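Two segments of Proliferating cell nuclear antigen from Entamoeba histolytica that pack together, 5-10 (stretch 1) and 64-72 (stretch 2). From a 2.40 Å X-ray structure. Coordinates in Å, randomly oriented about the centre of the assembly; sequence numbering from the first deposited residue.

Stretch 1 5-10: CAFHAK
Stretch 2, residues 64-72: EFQCLKPIT

The two segments run antiparallel as neighbouring strands. The register pairs His-8 with Gln-66, Ala-9 with Phe-65 and Lys-10 with Glu-64, with CA-CA distances of 5.2, 4.5 and 5.1 Å. Backbone torsions are extended: phi/psi is -138/132 at His-8, -150/130 at Ala-9, -157/125 at Phe-65 and -143/123 at Gln-66. Together the segments bury 553 Å².

Backbone hydrogen bonds form at alternate pairs. His-8 N donates to Gln-66 O at 3.0 Å, nearly straight at 174°. Gln-66 N returns a bond to His-8 O at 2.9 Å. At the next such pair, Lys-10 N donates to Glu-64 O at 3.0 Å, while the bond from Glu-64 N to Lys-10 O is weak at 3.4 Å. Ala-9 and Phe-65 form the non-hydrogen-bonded pair between them. Here the CA atoms close in on carbonyls: Ala-9 CA lies 3.5 Å from Glu-64 O, and Phe-65 CA lies 3.5 Å from His-8 O.

Polar side chains gather on the face shared by His-8, Lys-10, Glu-64 and Gln-66. Glu-64 (chi1 m, chi2 t) engages two residues. Its OE2 accepts a hydrogen bond from His-8 NE2 at 2.6 Å and 175°, at the edge of the imidazole. Its OE1 forms a salt bridge with Lys-10 NZ at 3.1 Å. The carboxylate thus spans the diagonal to His-8 as well as its direct partner. His-8 is t with chi2 at 75°; Lys-10 is t, t, p, with chi4 at -141°. Gln-66 (t, p) starts on this face, but its end leads away from the other strand.

Apolar contacts centre on Phe-7, chi1 t and chi2 62°. Its ring points an edge toward the face of Phe-65 in an offset edge-to-face pair. The centroids are 5.4 Å apart, the planes stand at 78°, and Phe-7 CE1 reaches Phe-65 CZ at 3.5 Å. Phe-65 is t with chi2 at 92°; its CD1 lies 3.8 Å from Ala-9 CB. Cys-67 CB meets the Phe-7 edge, 3.5 Å from CD1. Cys-67 SG (chi1 t) sits obliquely, 4.7 Å from the ring centroid of Phe-7. Ile-71 (p, t) points toward the first segment and brings CD1 to 3.4 Å from Phe-7 CB.

One water links the segments beyond the paired strands. Water 1 donates to Ala-6 O at 2.9 Å and accepts from Leu-68 N at 3.2 Å. A weak bond from Gln-66 NE2, also 3.2 Å from the water O, completes the bridge.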

ATOM      1  N   CYS A   5     -18.723  29.210 -26.907  1.00 29.50           N
ATOM      2  CA  CYS A   5     -17.736  28.947 -25.854  1.00 29.39           C
ATOM      3  C   CYS A   5     -16.413  29.658 -26.095  1.00 28.93           C
ATOM      4  O   CYS A   5     -15.880  29.625 -27.204  1.00 31.22           O
ATOM      5  CB  CYS A   5     -17.446  27.454 -25.752  1.00 28.93           C
ATOM      6  SG  CYS A   5     -18.748  26.469 -25.041  1.00 42.01           S
ATOM      7  N   ALA A   6     -15.871  30.271 -25.045  1.00 26.95           N
ATOM      8  CA  ALA A   6     -14.573  30.935 -25.115  1.00 24.74           C
ATOM      9  C   ALA A   6     -13.451  29.932 -25.356  1.00 25.53           C
ATOM     10  O   ALA A   6     -12.440  30.241 -25.997  1.00 23.11           O
ATOM     11  CB  ALA A   6     -14.312  31.710 -23.842  1.00 26.06           C
ATOM     12  N   PHE A   7     -13.639  28.723 -24.839  1.00 23.54           N
ATOM     13  CA  PHE A   7     -12.630  27.691 -24.965  1.00 21.64           C
ATOM     14  C   PHE A   7     -13.255  26.305 -25.012  1.00 20.75           C
ATOM     15  O   PHE A   7     -14.099  25.960 -24.187  1.00 21.81           O
ATOM     16  CB  PHE A   7     -11.619  27.799 -23.817  1.00 22.69           C
ATOM     17  CG  PHE A   7     -10.490  26.810 -23.904  1.00 21.94           C
ATOM     18  CD1 PHE A   7      -9.613  26.834 -24.976  1.00 20.46           C
ATOM     19  CD2 PHE A   7     -10.307  25.857 -22.915  1.00 21.16           C
ATOM     20  CE1 PHE A   7      -8.583  25.923 -25.061  1.00 21.01           C
ATOM     21  CE2 PHE A   7      -9.277  24.944 -22.996  1.00 19.62           C
ATOM     22  CZ  PHE A   7      -8.414  24.977 -24.068  1.00 20.86           C
ATOM     23  N   HIS A   8     -12.840  25.522 -26.000  1.00 20.67           N
ATOM     24  CA  HIS A   8     -13.221  24.120 -26.087  1.00 22.22           C
ATOM     25  C   HIS A   8     -12.025  23.259 -26.498  1.00 20.71           C
ATOM     26  O   HIS A   8     -11.313  23.574 -27.444  1.00 19.81           O
ATOM     27  CB  HIS A   8     -14.390  23.941 -27.060  1.00 22.15           C
ATOM     28  CG  HIS A   8     -14.659  22.517 -27.436  1.00 21.88           C
ATOM     29  ND1 HIS A   8     -15.278  21.625 -26.588  1.00 22.74           N
ATOM     30  CD2 HIS A   8     -14.393  21.831 -28.573  1.00 21.87           C
ATOM     31  CE1 HIS A   8     -15.376  20.451 -27.184  1.00 23.29           C
ATOM     32  NE2 HIS A   8     -14.848  20.550 -28.389  1.00 22.31           N
ATOM     33  N   ALA A   9     -11.802  22.167 -25.783  1.00 21.15           N
ATOM     34  CA  ALA A   9     -10.688  21.288 -26.112  1.00 23.58           C
ATOM     35  C   ALA A   9     -10.967  19.835 -25.749  1.00 23.67           C
ATOM     36  O   ALA A   9     -11.391  19.542 -24.635  1.00 25.45           O
ATOM     37  CB  ALA A   9      -9.415  21.771 -25.425  1.00 21.13           C
ATOM     38  N   LYS A  10     -10.735  18.929 -26.693  1.00 22.62           N
ATOM     39  CA  LYS A  10     -10.770  17.509 -26.381  1.00 24.23           C
ATOM     40  C   LYS A  10      -9.434  16.863 -26.656  1.00 23.03           C
ATOM     41  O   LYS A  10      -8.906  16.963 -27.756  1.00 22.75           O
ATOM     42  CB  LYS A  10     -11.847  16.775 -27.171  1.00 26.22           C
ATOM     43  CG  LYS A  10     -11.902  15.291 -26.837  1.00 25.19           C
ATOM     44  CD  LYS A  10     -12.986  14.610 -27.630  1.00 28.72           C
ATOM     45  CE  LYS A  10     -12.654  14.680 -29.103  1.00 31.58           C
ATOM     46  NZ  LYS A  10     -13.861  14.920 -29.943  1.00 36.44           N
ATOM     47  N   GLU A  64      -9.948  17.956 -30.883  1.00 23.39           N
ATOM     48  CA  GLU A  64     -10.638  19.219 -31.144  1.00 23.79           C
ATOM     49  C   GLU A  64      -9.988  20.321 -30.323  1.00 24.03           C
ATOM     50  O   GLU A  64      -9.568  20.089 -29.182  1.00 23.89           O
ATOM     51  CB  GLU A  64     -12.118  19.128 -30.778  1.00 23.47           C
ATOM     52  CG  GLU A  64     -12.848  17.987 -31.445  1.00 27.72           C
ATOM     53  CD  GLU A  64     -14.300  17.906 -31.030  1.00 29.14           C
ATOM     54  OE1 GLU A  64     -15.081  17.212 -31.717  1.00 32.63           O
ATOM     55  OE2 GLU A  64     -14.661  18.540 -30.019  1.00 28.69           O
ATOM     56  N   PHE A  65      -9.896  21.513 -30.900  1.00 21.37           N
ATOM     57  CA  PHE A  65      -9.316  22.644 -30.192  1.00 20.72           C
ATOM     58  C   PHE A  65      -9.790  23.971 -30.763  1.00 21.63           C
ATOM     59  O   PHE A  65      -9.661  24.237 -31.950  1.00 21.15           O
ATOM     60  CB  PHE A  65      -7.784  22.584 -30.192  1.00 22.61           C
ATOM     61  CG  PHE A  65      -7.145  23.537 -29.216  1.00 22.10           C
ATOM     62  CD1 PHE A  65      -6.839  23.129 -27.924  1.00 19.20           C
ATOM     63  CD2 PHE A  65      -6.870  24.846 -29.582  1.00 20.32           C
ATOM     64  CE1 PHE A  65      -6.272  24.004 -27.025  1.00 18.91           C
ATOM     65  CE2 PHE A  65      -6.291  25.726 -28.685  1.00 19.40           C
ATOM     66  CZ  PHE A  65      -5.992  25.304 -27.405  1.00 20.65           C
ATOM     67  N   GLN A  66     -10.348  24.794 -29.892  1.00 20.67           N
ATOM     68  CA  GLN A  66     -10.830  26.100 -30.263  1.00 19.51           C
ATOM     69  C   GLN A  66     -10.530  27.050 -29.125  1.00 19.76           C
ATOM     70  O   GLN A  66     -10.945  26.831 -27.992  1.00 20.85           O
ATOM     71  CB  GLN A  66     -12.342  26.061 -30.535  1.00 21.58           C
ATOM     72  CG  GLN A  66     -13.005  27.437 -30.660  1.00 20.73           C
ATOM     73  CD  GLN A  66     -12.549  28.222 -31.889  1.00 24.13           C
ATOM     74  OE1 GLN A  66     -11.801  27.715 -32.732  1.00 24.02           O
ATOM     75  NE2 GLN A  66     -13.004  29.469 -31.996  1.00 24.82           N
ATOM     76  N   CYS A  67      -9.791  28.102 -29.435  1.00 20.50           N
ATOM     77  CA  CYS A  67      -9.550  29.182 -28.499  1.00 21.63           C
ATOM     78  C   CYS A  67      -9.228  30.382 -29.365  1.00 21.18           C
ATOM     79  O   CYS A  67      -8.088  30.595 -29.740  1.00 22.65           O
ATOM     80  CB  CYS A  67      -8.391  28.845 -27.559  1.00 21.70           C
ATOM     81  SG  CYS A  67      -8.286  29.879 -26.087  1.00 19.96           S
ATOM     82  N   LEU A  68     -10.261  31.140 -29.711  1.00 23.12           N
ATOM     83  CA  LEU A  68     -10.144  32.205 -30.698  1.00 22.99           C
ATOM     84  C   LEU A  68      -9.323  33.346 -30.130  1.00 23.72           C
ATOM     85  O   LEU A  68      -8.418  33.871 -30.781  1.00 22.15           O
ATOM     86  CB  LEU A  68     -11.535  32.702 -31.119  1.00 22.16           C
ATOM     87  CG  LEU A  68     -11.588  33.539 -32.404  1.00 24.63           C
ATOM     88  CD1 LEU A  68     -11.419  32.641 -33.618  1.00 23.78           C
ATOM     89  CD2 LEU A  68     -12.873  34.345 -32.509  1.00 23.15           C
ATOM     90  N   LYS A  69      -9.648  33.722 -28.902  1.00 25.10           N
ATOM     91  CA  LYS A  69      -8.918  34.766 -28.208  1.00 25.35           C
ATOM     92  C   LYS A  69      -8.256  34.171 -26.967  1.00 27.47           C
ATOM     93  O   LYS A  69      -8.806  33.267 -26.335  1.00 26.57           O
ATOM     94  CB  LYS A  69      -9.860  35.916 -27.841  1.00 21.71           C
ATOM     95  CG  LYS A  69     -10.610  36.478 -29.047  1.00 29.42           C
ATOM     96  CD  LYS A  69     -11.492  37.685 -28.703  1.00 29.11           C
ATOM     97  N   PRO A  70      -7.063  34.671 -26.620  1.00 25.72           N
ATOM     98  CA  PRO A  70      -6.327  34.183 -25.449  1.00 25.12           C
ATOM     99  C   PRO A  70      -7.106  34.353 -24.150  1.00 26.58           C
ATOM    100  O   PRO A  70      -7.730  35.381 -23.920  1.00 26.87           O
ATOM    101  CB  PRO A  70      -5.082  35.071 -25.425  1.00 22.95           C
ATOM    102  CG  PRO A  70      -4.939  35.562 -26.817  1.00 25.53           C
ATOM    103  CD  PRO A  70      -6.327  35.726 -27.332  1.00 23.54           C
ATOM    104  N   ILE A  71      -7.059  33.331 -23.307  1.00 27.46           N
ATOM    105  CA  ILE A  71      -7.647  33.395 -21.980  1.00 25.29           C
ATOM    106  C   ILE A  71      -6.658  32.806 -20.989  1.00 27.79           C
ATOM    107  O   ILE A  71      -5.754  32.061 -21.372  1.00 28.59           O
ATOM    108  CB  ILE A  71      -8.946  32.598 -21.915  1.00 28.54           C
ATOM    109  CG1 ILE A  71      -8.670  31.111 -22.103  1.00 24.39           C
ATOM    110  CG2 ILE A  71      -9.910  33.069 -22.986  1.00 29.24           C
ATOM    111  CD1 ILE A  71      -9.928  30.310 -22.284  1.00 25.18           C
ATOM    112  N   THR A  72      -6.811  33.156 -19.717  1.00 27.18           N
ATOM    113  CA  THR A  72      -5.962  32.591 -18.681  1.00 28.29           C
ATOM    114  C   THR A  72      -6.822  32.010 -17.572  1.00 27.23           C
ATOM    115  O   THR A  72      -7.618  32.717 -16.967  1.00 30.30           O
ATOM    116  CB  THR A  72      -4.976  33.630 -18.108  1.00 27.60           C
ATOM    117  OG1 THR A  72      -4.663  33.290 -16.752  1.00 31.66           O
ATOM    118  CG2 THR A  72      -5.582  35.008 -18.135  1.00 29.12           C
TER
HETATM  119  O   HOH W   1     -13.105  29.980 -28.853  1.00 22.15           O